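DTDP-4-dehydrorhamnose reductase (Sulfolobus tokodaii, PDB 2GGS) probably catalyses the NADPH-dependent reduction of dTDP-4-dehydrorhamnose, the step that yields dTDP-L-rhamnose, on a Rossmann fold. Local coordinates at residues K28-S32 against S33-G37; N84-A87 against V88-V92; L194-E198 against L199-G203. All coordinates share one frame; numbering follows the deposited sequence.

Contact 1. Residues K28-S32 against S33-G37; sequences KVYNS and SEIQG. With NDP (NADPH dihydro-nicotinamide-adenine-dinucleotide phosphate), chain C.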
loop_
_atom_site.group_PDB
_atom_site.type_symbol
_atom_site.label_atom_id
_atom_site.label_comp_id
_atom_site.label_asym_id
_atom_site.label_seq_id
_atom_site.Cartn_x
_atom_site.Cartn_y
_atom_site.Cartn_z
ATOM N N LYS A 28 -15.371 8.430 2.804
ATOM C CA LYS A 28 -14.891 7.115 2.335
ATOM C C LYS A 28 -15.281 6.892 0.886
ATOM O O LYS A 28 -16.474 6.876 0.600
ATOM C CB LYS A 28 -15.490 5.986 3.201
ATOM C CG LYS A 28 -15.170 6.129 4.702
ATOM C CD LYS A 28 -15.759 5.001 5.520
ATOM C CE LYS A 28 -17.217 5.190 5.767
ATOM N NZ LYS A 28 -17.510 4.520 7.074
ATOM N N VAL A 29 -14.291 6.717 0.004
ATOM C CA VAL A 29 -14.562 6.487 -1.439
ATOM C C VAL A 29 -14.287 5.042 -1.851
ATOM O O VAL A 29 -13.221 4.480 -1.542
ATOM C CB VAL A 29 -13.772 7.504 -2.334
ATOM C CG1 VAL A 29 -13.762 7.074 -3.827
ATOM C CG2 VAL A 29 -14.395 8.911 -2.219
ATOM N N TYR A 30 -15.222 4.429 -2.592
ATOM C CA TYR A 30 -15.019 3.099 -3.090
ATOM C C TYR A 30 -15.419 3.165 -4.561
ATOM O O TYR A 30 -15.921 4.195 -4.999
ATOM C CB TYR A 30 -15.886 2.093 -2.337
ATOM C CG TYR A 30 -17.394 2.301 -2.550
ATOM C CD1 TYR A 30 -18.068 1.654 -3.603
ATOM C CD2 TYR A 30 -18.120 3.121 -1.698
ATOM C CE1 TYR A 30 -19.454 1.834 -3.787
ATOM C CE2 TYR A 30 -19.491 3.311 -1.870
ATOM C CZ TYR A 30 -20.138 2.671 -2.913
ATOM O OH TYR A 30 -21.492 2.887 -3.065
ATOM N N ASN A 31 -15.148 2.097 -5.297
ATOM C CA ASN A 31 -15.557 2.034 -6.694
ATOM C C ASN A 31 -16.384 0.748 -6.859
ATOM O O ASN A 31 -17.619 0.776 -6.771
ATOM C CB ASN A 31 -14.311 2.064 -7.574
ATOM C CG ASN A 31 -14.623 2.086 -9.072
ATOM O OD1 ASN A 31 -15.658 2.597 -9.496
ATOM N ND2 ASN A 31 -13.707 1.532 -9.868
ATOM N N SER A 32 -15.701 -0.373 -7.017
ATOM C CA SER A 32 -16.373 -1.661 -7.211
ATOM C C SER A 32 -16.972 -2.266 -5.919
ATOM O O SER A 32 -17.992 -2.992 -5.960
ATOM C CB SER A 32 -15.421 -2.647 -7.872
ATOM O OG SER A 32 -16.091 -3.882 -8.091
ATOM N N SER A 33 -16.338 -1.980 -4.778
ATOM C CA SER A 33 -16.649 -2.702 -3.527
ATOM C C SER A 33 -17.310 -1.774 -2.525
ATOM O O SER A 33 -16.658 -0.987 -1.846
ATOM C CB SER A 33 -15.383 -3.387 -2.998
ATOM O OG SER A 33 -15.636 -4.056 -1.774
ATOM N N GLU A 34 -18.649 -1.840 -2.465
ATOM C CA GLU A 34 -19.446 -0.955 -1.627
ATOM C C GLU A 34 -19.112 -1.132 -0.140
ATOM O O GLU A 34 -18.919 -2.247 0.358
ATOM C CB GLU A 34 -20.964 -1.154 -1.893
ATOM C CG GLU A 34 -21.849 -0.068 -1.266
ATOM C CD GLU A 34 -23.363 -0.274 -1.487
ATOM O OE1 GLU A 34 -23.745 -1.174 -2.263
ATOM O OE2 GLU A 34 -24.156 0.505 -0.899
ATOM N N ILE A 35 -18.988 0.001 0.537
ATOM C CA ILE A 35 -18.805 0.012 1.975
ATOM C C ILE A 35 -19.872 0.896 2.631
ATOM O O ILE A 35 -20.408 1.811 2.007
ATOM C CB ILE A 35 -17.356 0.439 2.349
ATOM C CG1 ILE A 35 -17.007 1.786 1.685
ATOM C CG2 ILE A 35 -16.365 -0.711 2.015
ATOM C CD1 ILE A 35 -15.607 2.275 1.901
ATOM N N GLN A 36 -20.172 0.594 3.894
ATOM C CA GLN A 36 -21.134 1.338 4.682
ATOM C C GLN A 36 -20.819 2.833 4.688
ATOM O O GLN A 36 -19.706 3.234 5.027
ATOM C CB GLN A 36 -21.113 0.812 6.118
ATOM C CG GLN A 36 -22.011 1.585 7.071
ATOM C CD GLN A 36 -23.464 1.287 6.792
ATOM O OE1 GLN A 36 -23.810 0.151 6.460
ATOM N NE2 GLN A 36 -24.321 2.303 6.899
ATOM N N GLY A 37 -21.788 3.646 4.291
ATOM C CA GLY A 37 -21.638 5.104 4.338
ATOM C C GLY A 37 -20.606 5.696 3.373
ATOM O O GLY A 37 -20.235 6.861 3.496
HETATM P PA NDP C . -6.303 -2.970 -2.236
HETATM O O1A NDP C . -6.099 -3.738 -3.474
HETATM O O2A NDP C . -6.845 -3.770 -1.111
HETATM O O5B NDP C . -7.257 -1.730 -2.461
HETATM C C5B NDP C . -7.235 -1.015 -3.683
HETATM C C4B NDP C . -8.229 0.104 -3.508
HETATM O O4B NDP C . -8.133 0.942 -4.663
HETATM C C3B NDP C . -9.661 -0.378 -3.344
HETATM O O3B NDP C . -10.285 0.406 -2.363
HETATM C C2B NDP C . -10.248 -0.066 -4.727
HETATM O O2B NDP C . -11.612 0.189 -4.582
HETATM C C1B NDP C . -9.471 1.200 -5.062
HETATM N N9A NDP C . -9.503 1.477 -6.501
HETATM C C8A NDP C . -8.881 0.775 -7.489
HETATM N N7A NDP C . -9.192 1.353 -8.685
HETATM C C5A NDP C . -9.999 2.399 -8.437
HETATM C C6A NDP C . -10.628 3.328 -9.274
HETATM N N6A NDP C . -10.549 3.197 -10.628
HETATM N N1A NDP C . -11.422 4.266 -8.672
HETATM C C2A NDP C . -11.613 4.351 -7.298
HETATM N N3A NDP C . -11.003 3.424 -6.488
HETATM C C4A NDP C . -10.226 2.477 -7.061
HETATM O O3 NDP C . -4.852 -2.293 -1.976
HETATM P PN NDP C . -4.115 -2.085 -0.546
HETATM O O1N NDP C . -4.980 -1.581 0.496
HETATM O O2N NDP C . -3.372 -3.356 -0.384
HETATM O O5D NDP C . -3.032 -0.990 -0.981
HETATM C C5D NDP C . -3.148 0.355 -0.528
HETATM C C4D NDP C . -2.057 1.239 -1.119
HETATM O O4D NDP C . -0.808 0.725 -0.718
HETATM C C3D NDP C . -2.033 1.285 -2.644
HETATM O O3D NDP C . -1.581 2.579 -2.943
HETATM C C2D NDP C . -0.983 0.270 -3.024
HETATM O O2D NDP C . -0.444 0.565 -4.301
HETATM C C1D NDP C . 0.016 0.496 -1.863
HETATM N N1N NDP C . 0.859 -0.689 -1.666
HETATM C C2N NDP C . 0.240 -1.907 -1.580
HETATM C C3N NDP C . 0.931 -3.050 -1.205
HETATM C C7N NDP C . 0.195 -4.349 -1.126
HETATM O O7N NDP C . 0.935 -5.539 -0.979
HETATM N N7N NDP C . -1.133 -4.364 -1.211
HETATM C C4N NDP C . 2.415 -2.986 -0.889
HETATM C C5N NDP C . 3.020 -1.611 -1.044
HETATM C C6N NDP C . 2.207 -0.532 -1.411
HETATM P P2B NDP C . -12.766 -0.928 -5.001
HETATM O O1X NDP C . -13.948 -0.423 -4.277
HETATM O O2X NDP C . -12.313 -2.281 -4.564
HETATM O O3X NDP C . -12.956 -0.941 -6.540
HETATM O O HOH W 1 -18.030 8.524 3.708
HETATM O O HOH W 2 -17.425 1.935 6.420
HETATM O O HOH W 3 -20.311 -3.557 -4.185
#
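Glu34 CA sits over one face of the Tyr30 ring, 3.7 Å from the ring centroid and 19° off the normal, which defines a CH-pi contact. The two side chains run on side by side: Glu34 CG comes within 3.5 Å of Tyr30 OH, and carboxylate and ring planes differ by 16°. Ile35 slides past the ring in the opposite direction, its CG1 3.8 Å from Tyr30 CD2. The chain doubles back beside this packing, its two halves running 149° apart, and at 31-33 three backbone N-H groups clasp the phosphate on the NADPH adenosine ribose. Asn31 N donates to phosphate O1X at 3.0 Å. Ser33 N donates to the same O1X at 2.9 Å. Ser32 N donates to O3X at 2.8 Å. With an alanine at Tyr30, Glu34 CA and Ile35 CG1 would lose the ring they rest on, and the turn presenting Ser33 N to the phosphate would probably be freer to shift. Farther out, Lys28 NZ bonds weakly to Gln36 O, and a water bridges the same two atoms; another joins Lys28 N to Gly37 O. Strand 26-30 lies between strands 3-6 and 39-40: Val29 pairs with Ile5, and Lys28 and Tyr30 pair with Tyr39.

Contact 2. Residues N84-A87 against V88-V92; sequences NAEA and VRHIV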
loop_
_atom_site.group_PDB
_atom_site.type_symbol
_atom_site.label_atom_id
_atom_site.label_comp_id
_atom_site.label_asym_id
_atom_site.label_seq_id
_atom_site.Cartn_x
_atom_site.Cartn_y
_atom_site.Cartn_z
ATOM N N ASN A 84 -3.010 4.267 -11.302
ATOM C CA ASN A 84 -1.827 4.325 -10.421
ATOM C C ASN A 84 -1.012 5.578 -10.600
ATOM O O ASN A 84 -0.281 5.998 -9.667
ATOM C CB ASN A 84 -0.941 3.117 -10.675
ATOM C CG ASN A 84 -1.515 1.847 -10.119
ATOM O OD1 ASN A 84 -2.512 1.842 -9.382
ATOM N ND2 ASN A 84 -0.838 0.747 -10.432
ATOM N N ALA A 85 -1.135 6.199 -11.773
ATOM C CA ALA A 85 -0.365 7.400 -12.060
ATOM C C ALA A 85 -1.267 8.600 -12.377
ATOM O O ALA A 85 -1.308 9.589 -11.638
ATOM C CB ALA A 85 0.654 7.149 -13.184
ATOM N N GLU A 86 -2.049 8.516 -13.460
ATOM C CA GLU A 86 -2.689 9.744 -13.942
ATOM C C GLU A 86 -3.723 10.314 -12.950
ATOM O O GLU A 86 -3.827 11.511 -12.839
ATOM C CB GLU A 86 -3.346 9.500 -15.319
ATOM C CG GLU A 86 -3.574 10.810 -16.083
ATOM C CD GLU A 86 -3.896 10.578 -17.548
ATOM O OE1 GLU A 86 -4.140 9.410 -17.928
ATOM O OE2 GLU A 86 -3.904 11.582 -18.289
ATOM N N ALA A 87 -4.451 9.462 -12.231
ATOM C CA ALA A 87 -5.451 9.922 -11.255
ATOM C C ALA A 87 -4.799 10.816 -10.227
ATOM O O ALA A 87 -5.418 11.773 -9.742
ATOM C CB ALA A 87 -6.177 8.745 -10.580
ATOM N N VAL A 88 -3.530 10.485 -9.894
ATOM C CA VAL A 88 -2.796 11.259 -8.889
ATOM C C VAL A 88 -2.625 12.702 -9.351
ATOM O O VAL A 88 -2.699 13.631 -8.537
ATOM C CB VAL A 88 -1.428 10.619 -8.534
ATOM C CG1 VAL A 88 -0.736 11.454 -7.421
ATOM C CG2 VAL A 88 -1.616 9.195 -8.069
ATOM N N ARG A 89 -2.384 12.905 -10.655
ATOM C CA ARG A 89 -2.246 14.258 -11.177
ATOM C C ARG A 89 -3.514 15.076 -10.858
ATOM O O ARG A 89 -3.470 16.267 -10.467
ATOM C CB ARG A 89 -1.988 14.244 -12.681
ATOM C CG ARG A 89 -1.728 15.678 -13.172
ATOM C CD ARG A 89 -1.178 15.729 -14.594
ATOM N NE ARG A 89 -2.237 15.775 -15.593
ATOM C CZ ARG A 89 -2.814 16.885 -16.036
ATOM N NH1 ARG A 89 -2.474 18.078 -15.547
ATOM N NH2 ARG A 89 -3.764 16.789 -16.954
ATOM N N HIS A 90 -4.648 14.427 -11.004
ATOM C CA HIS A 90 -5.908 15.111 -10.812
ATOM C C HIS A 90 -6.274 15.289 -9.335
ATOM O O HIS A 90 -6.866 16.272 -8.958
ATOM C CB HIS A 90 -6.982 14.382 -11.625
ATOM C CG HIS A 90 -6.731 14.471 -13.093
ATOM N ND1 HIS A 90 -7.094 15.585 -13.820
ATOM C CD2 HIS A 90 -6.119 13.633 -13.966
ATOM C CE1 HIS A 90 -6.743 15.414 -15.086
ATOM N NE2 HIS A 90 -6.133 14.252 -15.202
ATOM N N ILE A 91 -5.897 14.335 -8.495
ATOM C CA ILE A 91 -6.035 14.516 -7.072
ATOM C C ILE A 91 -5.216 15.723 -6.583
ATOM O O ILE A 91 -5.713 16.563 -5.858
ATOM C CB ILE A 91 -5.591 13.229 -6.329
ATOM C CG1 ILE A 91 -6.596 12.107 -6.617
ATOM C CG2 ILE A 91 -5.493 13.512 -4.833
ATOM C CD1 ILE A 91 -6.128 10.733 -6.038
ATOM N N VAL A 92 -3.974 15.813 -7.030
ATOM C CA VAL A 92 -3.110 16.948 -6.673
ATOM C C VAL A 92 -3.703 18.291 -7.170
ATOM O O VAL A 92 -3.760 19.259 -6.410
ATOM C CB VAL A 92 -1.691 16.736 -7.180
ATOM C CG1 VAL A 92 -0.870 18.016 -7.039
ATOM C CG2 VAL A 92 -1.057 15.571 -6.380
HETATM O O HOH W 4 -5.678 13.658 -17.711
#
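Ala87 O takes two N-H groups from the following turn: Ile91 N at 2.9 Å with an N-H...O angle of 160° and in the carbonyl plane, and His90 N by a weak bond at 3.0 Å. The first is the regular i to i+4 bond of an alpha-helix, here helix 77-97 of the Rossmann fold. Just before it the pattern differs. A wider pi-type turn occupies 84-86, and Val88 N bonds to Ala85 O, three residues back, with an angle of 131° and the donor well above the carbonyl plane; Arg89 N reaches Glu86 O only weakly.

His90 is held from several directions. Its CG is anti to the carbonyl carbon (chi1 -65°), which turns the ring back along the helix, so that CD2 lies 3.3 Å from Glu86 O with that oxygen at the ring edge. Outside the segment, ND1 is hydrogen-bonded to Glu50 and the ring stacks with Phe46, both of helix 46-56, so these contacts together settle its rotation. Val88 and Ile91 meet Asn63 of strand 60-63, while Asn84 is held by Ser133 and the backbone N of Met67 near the NADPH site. At the partly exposed side Glu86 reaches His90 through solvent: one water donates to Glu86 OE2 at 2.8 Å and lies in the plane of the imidazole, 2.6 Å from His90 NE2.

Contact 3. Residues L194-E198 against L199-G203; sequences LELLE and LRKTG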
loop_
_atom_site.group_PDB
_atom_site.type_symbol
_atom_site.label_atom_id
_atom_site.label_comp_id
_atom_site.label_asym_id
_atom_site.label_seq_id
_atom_site.Cartn_x
_atom_site.Cartn_y
_atom_site.Cartn_z
ATOM N N LEU A 194 -2.199 7.582 10.807
ATOM C CA LEU A 194 -2.896 8.459 11.744
ATOM C C LEU A 194 -1.912 9.353 12.521
ATOM O O LEU A 194 -2.140 10.559 12.654
ATOM C CB LEU A 194 -3.712 7.662 12.740
ATOM C CG LEU A 194 -5.092 8.227 13.121
ATOM C CD1 LEU A 194 -5.772 7.435 14.214
ATOM C CD2 LEU A 194 -5.050 9.691 13.475
ATOM N N GLU A 195 -0.847 8.766 13.043
ATOM C CA GLU A 195 0.160 9.575 13.781
ATOM C C GLU A 195 0.801 10.626 12.888
ATOM O O GLU A 195 1.040 11.783 13.290
ATOM C CB GLU A 195 1.270 8.682 14.327
ATOM C CG GLU A 195 1.133 8.303 15.763
ATOM C CD GLU A 195 2.398 7.684 16.289
ATOM O OE1 GLU A 195 3.314 8.449 16.688
ATOM O OE2 GLU A 195 2.474 6.438 16.286
ATOM N N LEU A 196 1.118 10.219 11.670
ATOM C CA LEU A 196 1.763 11.098 10.708
ATOM C C LEU A 196 0.898 12.306 10.376
ATOM O O LEU A 196 1.402 13.418 10.236
ATOM C CB LEU A 196 2.121 10.329 9.431
ATOM C CG LEU A 196 3.391 9.493 9.550
ATOM C CD1 LEU A 196 3.603 8.583 8.322
ATOM C CD2 LEU A 196 4.593 10.393 9.791
ATOM N N LEU A 197 -0.406 12.058 10.229
ATOM C CA LEU A 197 -1.392 13.094 9.906
ATOM C C LEU A 197 -1.351 14.257 10.857
ATOM O O LEU A 197 -1.260 15.412 10.415
ATOM C CB LEU A 197 -2.807 12.515 9.944
ATOM C CG LEU A 197 -3.164 11.609 8.776
ATOM C CD1 LEU A 197 -4.671 11.544 8.622
ATOM C CD2 LEU A 197 -2.523 12.116 7.502
ATOM N N GLU A 198 -1.475 13.936 12.148
ATOM C CA GLU A 198 -1.450 14.925 13.212
ATOM C C GLU A 198 -0.231 15.801 13.031
ATOM O O GLU A 198 -0.319 17.002 13.225
ATOM C CB GLU A 198 -1.471 14.292 14.643
ATOM C CG GLU A 198 -1.391 12.746 14.748
ATOM C CD GLU A 198 -0.492 12.202 15.915
ATOM O OE1 GLU A 198 -1.040 11.523 16.840
ATOM O OE2 GLU A 198 0.760 12.413 15.890
ATOM N N LEU A 199 0.894 15.190 12.632
ATOM C CA LEU A 199 2.189 15.868 12.493
ATOM C C LEU A 199 2.350 16.737 11.248
ATOM O O LEU A 199 3.270 17.553 11.192
ATOM C CB LEU A 199 3.338 14.854 12.561
ATOM C CG LEU A 199 3.489 14.078 13.871
ATOM C CD1 LEU A 199 4.514 12.988 13.733
ATOM C CD2 LEU A 199 3.824 14.994 15.056
ATOM N N ARG A 200 1.484 16.565 10.249
ATOM C CA ARG A 200 1.596 17.310 8.977
ATOM C C ARG A 200 2.988 17.214 8.331
ATOM O O ARG A 200 3.484 18.156 7.722
ATOM C CB ARG A 200 1.118 18.777 9.101
ATOM C CG ARG A 200 -0.380 18.913 9.013
ATOM C CD ARG A 200 -0.821 20.082 8.118
ATOM N NE ARG A 200 -2.285 20.151 7.913
ATOM C CZ ARG A 200 -3.165 19.184 8.204
ATOM N NH1 ARG A 200 -2.777 18.022 8.719
ATOM N NH2 ARG A 200 -4.458 19.373 7.979
ATOM N N LYS A 201 3.606 16.038 8.470
ATOM C CA LYS A 201 4.829 15.708 7.751
ATOM C C LYS A 201 4.685 15.873 6.229
ATOM O O LYS A 201 3.624 15.606 5.674
ATOM C CB LYS A 201 5.225 14.271 8.068
ATOM C CG LYS A 201 6.124 14.139 9.263
ATOM C CD LYS A 201 7.356 13.314 8.912
ATOM C CE LYS A 201 8.329 14.168 8.112
ATOM N NZ LYS A 201 9.717 13.685 8.093
ATOM N N THR A 202 5.763 16.316 5.582
ATOM C CA THR A 202 5.841 16.483 4.124
ATOM C C THR A 202 7.096 15.772 3.615
ATOM O O THR A 202 7.951 15.365 4.426
ATOM C CB THR A 202 5.810 17.982 3.675
ATOM O OG1 THR A 202 6.970 18.673 4.162
ATOM C CG2 THR A 202 4.556 18.701 4.173
ATOM N N GLY A 203 7.201 15.582 2.294
ATOM C CA GLY A 203 8.356 14.912 1.688
ATOM C C GLY A 203 8.075 13.451 1.368
ATOM O O GLY A 203 6.983 13.120 0.899
#
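Leu197 O accepts Arg200 N at 3.0 Å with an N-H...O angle of 153°, and Arg200 itself has left helical geometry with positive phi (52°), so the backbone turns out of the last helical turn at this point. Before it, Leu199 N divides weakly between an acceptor three residues back, Leu196 O at 3.0 Å, and one four back, Glu195 O at 3.5 Å.

The side chains follow the same last turn. Leu199 CG, anti to its carbonyl carbon (chi1 -63°), is directed back along the helix and comes within 3.4 Å of Glu195 O; its CB rests 3.3 Å from Leu196 O. Glu198 runs alongside Leu199, pointing the same way, with OE2 3.8 Å from Leu199 CG, a contact of a carboxylate oxygen with an apolar branch. Past the turn, Lys201 crosses Leu196 at a slant, and both its CG and CD lie 4.1 Å from Leu196 CD2, so the aliphatic part of the lysine brushes this leucine. The Arg200 guanidinium meets Leu197 O at its edge and in its plane, NH1 being 3.5 Å away. Around these, the Glu195 carboxylate is gripped by the backbone N-H groups of Ser260 and Thr261, Leu197 packs on Tyr101 and Val103, and Lys201 O is bonded to Tyr101 OH. A positive-phi residue with bonds back into the last turn marks a Schellman motif, here ending the helix that leads into edge strand 203-206 of the Rossmann sheet.

The three contacts come in series along the chain and none touches another: the nearest atoms are about 9 Å apart for contacts 1 and 2, about 11 Å for contacts 2 and 3 and about 12 Å for contacts 1 and 3. All attach to the seven-stranded parallel sheet, whose order runs from edge strand 39-40 to edge strand 203-206. Contact 1 takes in the end of strand 26-30 and the loop after it; contact 2 lies in the connection between inner strands 60-63 and 101-107; contact 3 runs from the end of helix 186-199 to the start of strand 203-206. Contact 1 binds NADPH directly, whereas the side chains of Asn84 and Leu196 are about 6 and 13 Å from it.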